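Local coordinates for protein SCO1, mitochondrial (Saccharomyces cerevisiae, PDB 2B7K) that is required for accumulation of cytochrome c oxidase subunits 1 and 2, probably as a copper chaperone of the mitochondrial inner membrane, at residues A[28-33]-A[95-100]; A[44-49]-A[80-85]; A[86-91]-A[112-117]. One frame throughout, in Å; residues are numbered along the deposited sequence.

How the contacts relate
Contact 2 forms the core, whereas contact 3 lies at the surface and contact 1, though largely buried, sits well away from the middle of the chain. Strands 44-49 and 80-85 of contact 2 are joined by a ladder of backbone hydrogen bonds, with apolar side chains on both faces and one polar pair, Q80 with S44, at the strand starts. Contacts 1 and 3 each set a loop against a helix through apolar packing, with the M29 sulfur in contact 1 and a bridging water in contact 3. F83 of contact 2 packs against L96, Y99 and L100 of helix 93-100, the helix used by contact 1. T85 runs on into the 86-91 loop of contact 3, and G49 O probably accepts C86 N.

Contact 1 of 3, residues A[28-33]-A[95-100]; sequences DMYGNE and VLKEYL
M29 and K97 carry most of this contact, a turn side chain laid obliquely against a lysine on helix 93-100. M29 CG stands between its backbone N and carbonyl carbon (chi1 58°), and beyond it the chain runs extended, with CB meeting K97 CG at 3.7 Å. Farther out, M29 SD reaches L100 CD1 at 3.8 Å, while M29 CB looks across to L96 CB. The aliphatic part of K97 folds over the turn: CD lies 3.5 Å from M29 O and also approaches Y30 CE2 at 3.9 Å, obliquely to the ring. The K97 chain bends at chi3 (-75°), which brings CE too beside the M29 carbonyl. M29 CG covers the rim of one face of the Y30 ring from within the turn. The turn is a type I beta turn from D28 to G31, linking strands 25-28 and 33-35 at one margin of the thioredoxin-like sheet. D28 shapes it through an Asx turn: OD1 accepts Y30 N at 2.8 Å and N32 N at 2.8 Å, from opposite faces of the carboxylate. D28 OD2 offers its syn lone pair to N32 ND2, 3.1 Å away, so both carboxylate oxygens are held and the group is fixed in rotation. On the helix side, L96 also touches T111 of strand 108-111, and L100 rests on I107.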
loop_
_atom_site.group_PDB
_atom_site.type_symbol
_atom_site.label_atom_id
_atom_site.label_comp_id
_atom_site.label_asym_id
_atom_site.label_seq_id
_atom_site.Cartn_x
_atom_site.Cartn_y
_atom_site.Cartn_z
ATOM N N ASP A 28 -11.189 6.841 0.265
ATOM C CA ASP A 28 -9.874 7.389 -0.036
ATOM C C ASP A 28 -9.843 8.799 0.531
ATOM O O ASP A 28 -10.853 9.274 1.061
ATOM C CB ASP A 28 -9.554 7.364 -1.544
ATOM C CG ASP A 28 -10.472 8.236 -2.375
ATOM O OD1 ASP A 28 -11.136 9.139 -1.822
ATOM O OD2 ASP A 28 -10.505 8.017 -3.608
ATOM N N MET A 29 -8.698 9.464 0.440
ATOM C CA MET A 29 -8.556 10.796 1.012
ATOM C C MET A 29 -9.396 11.880 0.355
ATOM O O MET A 29 -9.396 13.024 0.810
ATOM C CB MET A 29 -7.085 11.204 1.021
ATOM C CG MET A 29 -6.437 11.194 -0.345
ATOM S SD MET A 29 -4.660 11.193 -0.143
ATOM C CE MET A 29 -4.127 11.855 -1.708
ATOM N N TYR A 30 -10.114 11.522 -0.704
ATOM C CA TYR A 30 -10.974 12.483 -1.377
ATOM C C TYR A 30 -12.430 12.189 -1.043
ATOM O O TYR A 30 -13.331 12.918 -1.453
ATOM C CB TYR A 30 -10.736 12.437 -2.887
ATOM C CG TYR A 30 -9.320 12.823 -3.249
ATOM C CD1 TYR A 30 -8.408 11.871 -3.698
ATOM C CD2 TYR A 30 -8.879 14.135 -3.088
ATOM C CE1 TYR A 30 -7.086 12.216 -3.975
ATOM C CE2 TYR A 30 -7.563 14.491 -3.360
ATOM C CZ TYR A 30 -6.671 13.527 -3.801
ATOM O OH TYR A 30 -5.368 13.879 -4.058
ATOM N N GLY A 31 -12.652 11.121 -0.286
ATOM C CA GLY A 31 -13.999 10.766 0.114
ATOM C C GLY A 31 -14.657 9.664 -0.692
ATOM O O GLY A 31 -15.771 9.255 -0.373
ATOM N N ASN A 32 -13.982 9.171 -1.729
ATOM C CA ASN A 32 -14.557 8.115 -2.555
ATOM C C ASN A 32 -14.469 6.751 -1.886
ATOM O O ASN A 32 -13.496 6.443 -1.199
ATOM C CB ASN A 32 -13.843 8.026 -3.909
ATOM C CG ASN A 32 -13.811 9.347 -4.641
ATOM O OD1 ASN A 32 -14.843 9.984 -4.846
ATOM N ND2 ASN A 32 -12.619 9.763 -5.047
ATOM N N GLU A 33 -15.487 5.929 -2.098
ATOM C CA GLU A 33 -15.496 4.590 -1.531
ATOM C C GLU A 33 -14.357 3.786 -2.155
ATOM O O GLU A 33 -14.061 3.932 -3.342
ATOM C CB GLU A 33 -16.830 3.902 -1.828
ATOM C CG GLU A 33 -16.930 2.476 -1.304
ATOM C CD GLU A 33 -18.163 1.751 -1.816
ATOM O OE1 GLU A 33 -19.277 2.295 -1.672
ATOM O OE2 GLU A 33 -18.021 0.634 -2.360
ATOM N N VAL A 95 -6.140 15.111 6.838
ATOM C CA VAL A 95 -4.825 14.868 7.418
ATOM C C VAL A 95 -3.965 14.021 6.481
ATOM O O VAL A 95 -2.767 14.276 6.331
ATOM C CB VAL A 95 -4.935 14.164 8.784
ATOM C CG1 VAL A 95 -3.560 13.667 9.237
ATOM C CG2 VAL A 95 -5.496 15.131 9.812
ATOM N N LEU A 96 -4.566 13.016 5.853
ATOM C CA LEU A 96 -3.816 12.174 4.927
ATOM C C LEU A 96 -3.396 12.950 3.685
ATOM O O LEU A 96 -2.290 12.761 3.179
ATOM C CB LEU A 96 -4.633 10.942 4.515
ATOM C CG LEU A 96 -4.826 9.881 5.604
ATOM C CD1 LEU A 96 -5.553 8.683 5.014
ATOM C CD2 LEU A 96 -3.481 9.452 6.166
ATOM N N LYS A 97 -4.269 13.822 3.189
ATOM C CA LYS A 97 -3.924 14.615 2.014
ATOM C C LYS A 97 -2.703 15.480 2.306
ATOM O O LYS A 97 -1.786 15.572 1.487
ATOM C CB LYS A 97 -5.095 15.508 1.590
ATOM C CG LYS A 97 -6.208 14.771 0.872
ATOM C CD LYS A 97 -7.252 15.726 0.284
ATOM C CE LYS A 97 -8.172 16.303 1.354
ATOM N NZ LYS A 97 -7.463 17.159 2.341
ATOM N N GLU A 98 -2.682 16.104 3.481
ATOM C CA GLU A 98 -1.560 16.961 3.844
ATOM C C GLU A 98 -0.287 16.156 4.069
ATOM O O GLU A 98 0.789 16.545 3.615
ATOM C CB GLU A 98 -1.887 17.784 5.091
ATOM C CG GLU A 98 -0.727 18.648 5.556
ATOM C CD GLU A 98 -1.130 19.679 6.589
ATOM O OE1 GLU A 98 -0.228 20.324 7.162
ATOM O OE2 GLU A 98 -2.345 19.851 6.823
ATOM N N TYR A 99 -0.410 15.033 4.766
ATOM C CA TYR A 99 0.740 14.175 5.031
ATOM C C TYR A 99 1.352 13.650 3.730
ATOM O O TYR A 99 2.575 13.691 3.545
ATOM C CB TYR A 99 0.321 12.984 5.900
ATOM C CG TYR A 99 1.448 12.034 6.244
ATOM C CD1 TYR A 99 2.511 12.440 7.054
ATOM C CD2 TYR A 99 1.441 10.714 5.780
ATOM C CE1 TYR A 99 3.538 11.556 7.399
ATOM C CE2 TYR A 99 2.461 9.821 6.121
ATOM C CZ TYR A 99 3.504 10.248 6.933
ATOM O OH TYR A 99 4.492 9.357 7.306
ATOM N N LEU A 100 0.504 13.160 2.831
ATOM C CA LEU A 100 0.990 12.603 1.571
ATOM C C LEU A 100 1.474 13.626 0.552
ATOM O O LEU A 100 2.126 13.258 -0.426
ATOM C CB LEU A 100 -0.079 11.702 0.944
ATOM C CG LEU A 100 -0.372 10.410 1.724
ATOM C CD1 LEU A 100 -1.457 9.609 1.001
ATOM C CD2 LEU A 100 0.908 9.569 1.847
#

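Contact 2 of 3, residues A[44-49]-A[80-85]; sequences SIIYFG and QPLFIT
I45, Y47 and G49 alternate with Q80, L82 and I84 in a parallel ladder of five backbone hydrogen bonds, from I45 N to Q80 O through G49 N to I84 O. The strands run at 15° to each other and, with helix 56-75, complete a beta-alpha-beta unit of the thioredoxin-like fold. Apolar packing occupies both faces. I84 CB sits over the face of the F48 ring, 4.2 Å from its centroid, while I84 CD1 meets I46 CG2 at 3.6 Å. On the other face Y47 and F83 both hold CG anti to the backbone N (chi1 177°), and their side chains lie side by side, pointing the same way, with the rings rim to rim. Y47 OH bonds to S145 O. The polar link is at the strand starts: extended Q80 sends NE2 to S44 OG at 2.8 Å, with OG nearly in the amide plane, and NE2 also bonds to N38 O. An alanine at Q80 would probably leave S44 OG and N38 O without this donor and open a gap beside S44. Nearly all the touching residues are buried, so the ladder pairs backbone polar atoms while the apolar side chains pack; Y47, buried here, also touches C57, a copper ligand by similarity.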
loop_
_atom_site.group_PDB
_atom_site.type_symbol
_atom_site.label_atom_id
_atom_site.label_comp_id
_atom_site.label_asym_id
_atom_site.label_seq_id
_atom_site.Cartn_x
_atom_site.Cartn_y
_atom_site.Cartn_z
ATOM N N SER A 44 -1.402 -3.753 -7.168
ATOM C CA SER A 44 -1.463 -2.748 -6.126
ATOM C C SER A 44 -0.391 -3.028 -5.092
ATOM O O SER A 44 -0.005 -4.172 -4.885
ATOM C CB SER A 44 -2.841 -2.776 -5.455
ATOM O OG SER A 44 -3.881 -2.583 -6.406
ATOM N N ILE A 45 0.101 -1.973 -4.458
ATOM C CA ILE A 45 1.094 -2.138 -3.414
ATOM C C ILE A 45 0.548 -1.357 -2.220
ATOM O O ILE A 45 0.295 -0.155 -2.300
ATOM C CB ILE A 45 2.492 -1.646 -3.873
ATOM C CG1 ILE A 45 3.514 -1.964 -2.780
ATOM C CG2 ILE A 45 2.453 -0.157 -4.230
ATOM C CD1 ILE A 45 4.965 -1.973 -3.264
ATOM N N ILE A 46 0.333 -2.072 -1.126
ATOM C CA ILE A 46 -0.247 -1.497 0.077
ATOM C C ILE A 46 0.720 -1.349 1.237
ATOM O O ILE A 46 1.513 -2.245 1.522
ATOM C CB ILE A 46 -1.428 -2.364 0.548
ATOM C CG1 ILE A 46 -2.438 -2.507 -0.593
ATOM C CG2 ILE A 46 -2.077 -1.750 1.783
ATOM C CD1 ILE A 46 -3.526 -3.528 -0.317
ATOM N N TYR A 47 0.646 -0.204 1.903
ATOM C CA TYR A 47 1.496 0.046 3.059
ATOM C C TYR A 47 0.619 0.552 4.190
ATOM O O TYR A 47 -0.156 1.488 4.003
ATOM C CB TYR A 47 2.567 1.095 2.742
ATOM C CG TYR A 47 3.431 1.435 3.943
ATOM C CD1 TYR A 47 4.304 0.492 4.486
ATOM C CD2 TYR A 47 3.336 2.678 4.565
ATOM C CE1 TYR A 47 5.060 0.778 5.627
ATOM C CE2 TYR A 47 4.082 2.977 5.707
ATOM C CZ TYR A 47 4.940 2.021 6.234
ATOM O OH TYR A 47 5.657 2.307 7.382
ATOM N N PHE A 48 0.741 -0.080 5.353
ATOM C CA PHE A 48 -0.018 0.308 6.538
ATOM C C PHE A 48 0.893 1.155 7.434
ATOM O O PHE A 48 2.034 0.782 7.690
ATOM C CB PHE A 48 -0.463 -0.936 7.324
ATOM C CG PHE A 48 -1.613 -1.673 6.709
ATOM C CD1 PHE A 48 -2.917 -1.447 7.147
ATOM C CD2 PHE A 48 -1.399 -2.602 5.697
ATOM C CE1 PHE A 48 -3.996 -2.136 6.586
ATOM C CE2 PHE A 48 -2.470 -3.299 5.125
ATOM C CZ PHE A 48 -3.773 -3.064 5.572
ATOM N N GLY A 49 0.394 2.298 7.889
ATOM C CA GLY A 49 1.172 3.159 8.770
ATOM C C GLY A 49 0.267 4.254 9.305
ATOM O O GLY A 49 -0.951 4.096 9.295
ATOM N N GLN A 80 -0.707 0.605 -8.322
ATOM C CA GLN A 80 -1.737 1.346 -7.599
ATOM C C GLN A 80 -1.233 1.366 -6.158
ATOM O O GLN A 80 -1.474 0.428 -5.400
ATOM C CB GLN A 80 -3.095 0.625 -7.645
ATOM C CG GLN A 80 -4.125 1.268 -6.703
ATOM C CD GLN A 80 -5.537 0.746 -6.892
ATOM O OE1 GLN A 80 -6.460 1.521 -7.155
ATOM N NE2 GLN A 80 -5.717 -0.563 -6.748
ATOM N N PRO A 81 -0.506 2.424 -5.772
ATOM C CA PRO A 81 0.025 2.528 -4.409
ATOM C C PRO A 81 -1.021 3.034 -3.435
ATOM O O PRO A 81 -1.678 4.051 -3.681
ATOM C CB PRO A 81 1.201 3.485 -4.570
ATOM C CG PRO A 81 0.730 4.402 -5.641
ATOM C CD PRO A 81 -0.006 3.519 -6.623
ATOM N N LEU A 82 -1.165 2.320 -2.322
ATOM C CA LEU A 82 -2.160 2.670 -1.316
ATOM C C LEU A 82 -1.544 2.775 0.068
ATOM O O LEU A 82 -0.793 1.894 0.485
ATOM C CB LEU A 82 -3.262 1.602 -1.286
ATOM C CG LEU A 82 -3.957 1.338 -2.625
ATOM C CD1 LEU A 82 -4.825 0.086 -2.530
ATOM C CD2 LEU A 82 -4.793 2.554 -2.997
ATOM N N PHE A 83 -1.853 3.867 0.763
ATOM C CA PHE A 83 -1.382 4.081 2.126
ATOM C C PHE A 83 -2.607 3.953 3.022
ATOM O O PHE A 83 -3.506 4.788 2.974
ATOM C CB PHE A 83 -0.782 5.477 2.291
ATOM C CG PHE A 83 -0.337 5.784 3.702
ATOM C CD1 PHE A 83 -0.901 6.842 4.408
ATOM C CD2 PHE A 83 0.648 5.019 4.319
ATOM C CE1 PHE A 83 -0.484 7.136 5.719
ATOM C CE2 PHE A 83 1.073 5.300 5.623
ATOM C CZ PHE A 83 0.508 6.359 6.325
ATOM N N ILE A 84 -2.655 2.900 3.826
ATOM C CA ILE A 84 -3.797 2.700 4.710
ATOM C C ILE A 84 -3.400 3.050 6.134
ATOM O O ILE A 84 -2.445 2.492 6.677
ATOM C CB ILE A 84 -4.293 1.239 4.670
ATOM C CG1 ILE A 84 -4.658 0.853 3.232
ATOM C CG2 ILE A 84 -5.522 1.088 5.564
ATOM C CD1 ILE A 84 -5.240 -0.547 3.098
ATOM N N THR A 85 -4.138 3.968 6.746
ATOM C CA THR A 85 -3.821 4.365 8.108
ATOM C C THR A 85 -4.323 3.347 9.122
ATOM O O THR A 85 -5.327 2.666 8.894
ATOM C CB THR A 85 -4.429 5.740 8.469
ATOM O OG1 THR A 85 -3.994 6.126 9.785
ATOM C CG2 THR A 85 -5.958 5.673 8.449
#

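Contact 3 of 3, residues A[86-91]-A[112-117]; sequences CDPARD and GTFDEV
P88 packs on the start of helix 114-123, CG against F114 and CB against V117, which it crosses at a slant. Its CG stands over one face of the F114 ring, 3.9 Å from the centroid and offset toward the rim, a CH-pi contact in which the two side chains cross at about a right angle. P88 CB meets V117 CG2 at 3.7 Å and comes close to G112 O as well. Deeper in, V117 is the buried member, its CG1 4.1 Å from C86 CA. Here the loop that leaves strand 80-85 meets the helix that follows strand 108-111, two neighbouring strands of the thioredoxin-like sheet. C86 follows T85 and pairs through its backbone with G49 of the adjoining strand 44-49. The helix start is a capping box: T113 OG1 accepts E116 N at 3.2 Å, and T113 N gives its hydrogen to E116 OE1 at 3.0 Å. Against the tight centre of P88 and buried V117 stands the exposed edge of F114 and A89, still close-packed, where A89 CB approaches F114 CZ obliquely at 3.6 Å. On the solvent side a water also bridges the two backbones, donating to both carbonyls, P88 O and G112 O, two acceptors that cannot pair with each other. R90, exposed too, turns away from the helix. D87 OD2 lies close to the guanidinium plane and takes R90 NE on its syn lone pair at 2.8 Å, a salt bridge within the loop. D91 is buried and points its carboxylate inward, to S51 OG and T85 OG1.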
loop_
_atom_site.group_PDB
_atom_site.type_symbol
_atom_site.label_atom_id
_atom_site.label_comp_id
_atom_site.label_asym_id
_atom_site.label_seq_id
_atom_site.Cartn_x
_atom_site.Cartn_y
_atom_site.Cartn_z
ATOM N N CYS A 86 -3.529 3.239 10.202
ATOM C CA CYS A 86 -3.890 2.396 11.334
ATOM C C CYS A 86 -4.331 3.239 12.525
ATOM O O CYS A 86 -4.506 2.748 13.607
ATOM C CB CYS A 86 -2.706 1.511 11.735
ATOM S SG CYS A 86 -2.218 0.302 10.483
ATOM N N ASP A 87 -4.481 4.520 12.263
ATOM C CA ASP A 87 -4.858 5.472 13.311
ATOM C C ASP A 87 -6.052 6.308 12.830
ATOM O O ASP A 87 -5.926 7.499 12.551
ATOM C CB ASP A 87 -3.669 6.374 13.661
ATOM C CG ASP A 87 -3.995 7.383 14.760
ATOM O OD1 ASP A 87 -5.013 7.198 15.457
ATOM O OD2 ASP A 87 -3.229 8.358 14.928
ATOM N N PRO A 88 -7.229 5.680 12.732
ATOM C CA PRO A 88 -8.463 6.332 12.285
ATOM C C PRO A 88 -8.909 7.509 13.149
ATOM O O PRO A 88 -9.700 8.341 12.706
ATOM C CB PRO A 88 -9.473 5.187 12.292
ATOM C CG PRO A 88 -8.976 4.314 13.394
ATOM C CD PRO A 88 -7.495 4.285 13.122
ATOM N N ALA A 89 -8.398 7.581 14.374
ATOM C CA ALA A 89 -8.766 8.663 15.285
ATOM C C ALA A 89 -8.259 10.020 14.817
ATOM O O ALA A 89 -8.967 11.025 14.925
ATOM C CB ALA A 89 -8.246 8.365 16.685
ATOM N N ARG A 90 -7.044 10.044 14.276
ATOM C CA ARG A 90 -6.428 11.284 13.821
ATOM C C ARG A 90 -6.256 11.426 12.311
ATOM O O ARG A 90 -6.274 12.538 11.790
ATOM C CB ARG A 90 -5.049 11.450 14.478
ATOM C CG ARG A 90 -5.092 11.656 15.983
ATOM C CD ARG A 90 -3.692 11.835 16.575
ATOM N NE ARG A 90 -2.898 10.610 16.490
ATOM C CZ ARG A 90 -1.651 10.487 16.938
ATOM N NH1 ARG A 90 -1.012 9.332 16.814
ATOM N NH2 ARG A 90 -1.039 11.514 17.511
ATOM N N ASP A 91 -6.082 10.310 11.615
ATOM C CA ASP A 91 -5.858 10.350 10.171
ATOM C C ASP A 91 -7.111 10.428 9.313
ATOM O O ASP A 91 -7.510 9.459 8.661
ATOM C CB ASP A 91 -5.001 9.155 9.748
ATOM C CG ASP A 91 -3.543 9.316 10.155
ATOM O OD1 ASP A 91 -3.212 10.322 10.819
ATOM O OD2 ASP A 91 -2.729 8.442 9.807
ATOM N N GLY A 112 -11.031 5.444 7.319
ATOM C CA GLY A 112 -12.427 5.113 7.541
ATOM C C GLY A 112 -12.753 5.155 9.016
ATOM O O GLY A 112 -12.042 5.787 9.792
ATOM N N THR A 113 -13.832 4.488 9.401
ATOM C CA THR A 113 -14.223 4.452 10.803
ATOM C C THR A 113 -13.311 3.461 11.514
ATOM O O THR A 113 -12.587 2.707 10.870
ATOM C CB THR A 113 -15.666 3.977 10.955
ATOM O OG1 THR A 113 -15.796 2.682 10.366
ATOM C CG2 THR A 113 -16.628 4.944 10.274
ATOM N N PHE A 114 -13.338 3.467 12.841
ATOM C CA PHE A 114 -12.516 2.536 13.605
ATOM C C PHE A 114 -12.802 1.108 13.156
ATOM O O PHE A 114 -11.885 0.318 12.936
ATOM C CB PHE A 114 -12.817 2.646 15.103
ATOM C CG PHE A 114 -12.028 3.704 15.808
ATOM C CD1 PHE A 114 -11.389 3.414 17.012
ATOM C CD2 PHE A 114 -11.929 4.987 15.289
ATOM C CE1 PHE A 114 -10.664 4.392 17.684
ATOM C CE2 PHE A 114 -11.207 5.972 15.955
ATOM C CZ PHE A 114 -10.574 5.674 17.154
ATOM N N ASP A 115 -14.083 0.779 13.033
ATOM C CA ASP A 115 -14.486 -0.560 12.620
ATOM C C ASP A 115 -13.972 -0.958 11.240
ATOM O O ASP A 115 -13.494 -2.079 11.046
ATOM C CB ASP A 115 -16.011 -0.692 12.665
ATOM C CG ASP A 115 -16.544 -0.814 14.082
ATOM O OD1 ASP A 115 -17.779 -0.879 14.256
ATOM O OD2 ASP A 115 -15.723 -0.850 15.026
ATOM N N GLU A 116 -14.074 -0.048 10.279
ATOM C CA GLU A 116 -13.606 -0.336 8.929
ATOM C C GLU A 116 -12.087 -0.522 8.899
ATOM O O GLU A 116 -11.580 -1.438 8.246
ATOM C CB GLU A 116 -13.998 0.796 7.971
ATOM C CG GLU A 116 -15.506 0.996 7.824
ATOM C CD GLU A 116 -15.851 2.192 6.950
ATOM O OE1 GLU A 116 -15.162 3.227 7.068
ATOM O OE2 GLU A 116 -16.819 2.103 6.157
ATOM N N VAL A 117 -11.369 0.351 9.597
ATOM C CA VAL A 117 -9.912 0.272 9.628
ATOM C C VAL A 117 -9.451 -0.983 10.366
ATOM O O VAL A 117 -8.536 -1.681 9.919
ATOM C CB VAL A 117 -9.304 1.527 10.300
ATOM C CG1 VAL A 117 -7.804 1.360 10.466
ATOM C CG2 VAL A 117 -9.601 2.759 9.458
HETATM O O HOH W 1 -12.331 7.553 11.632
#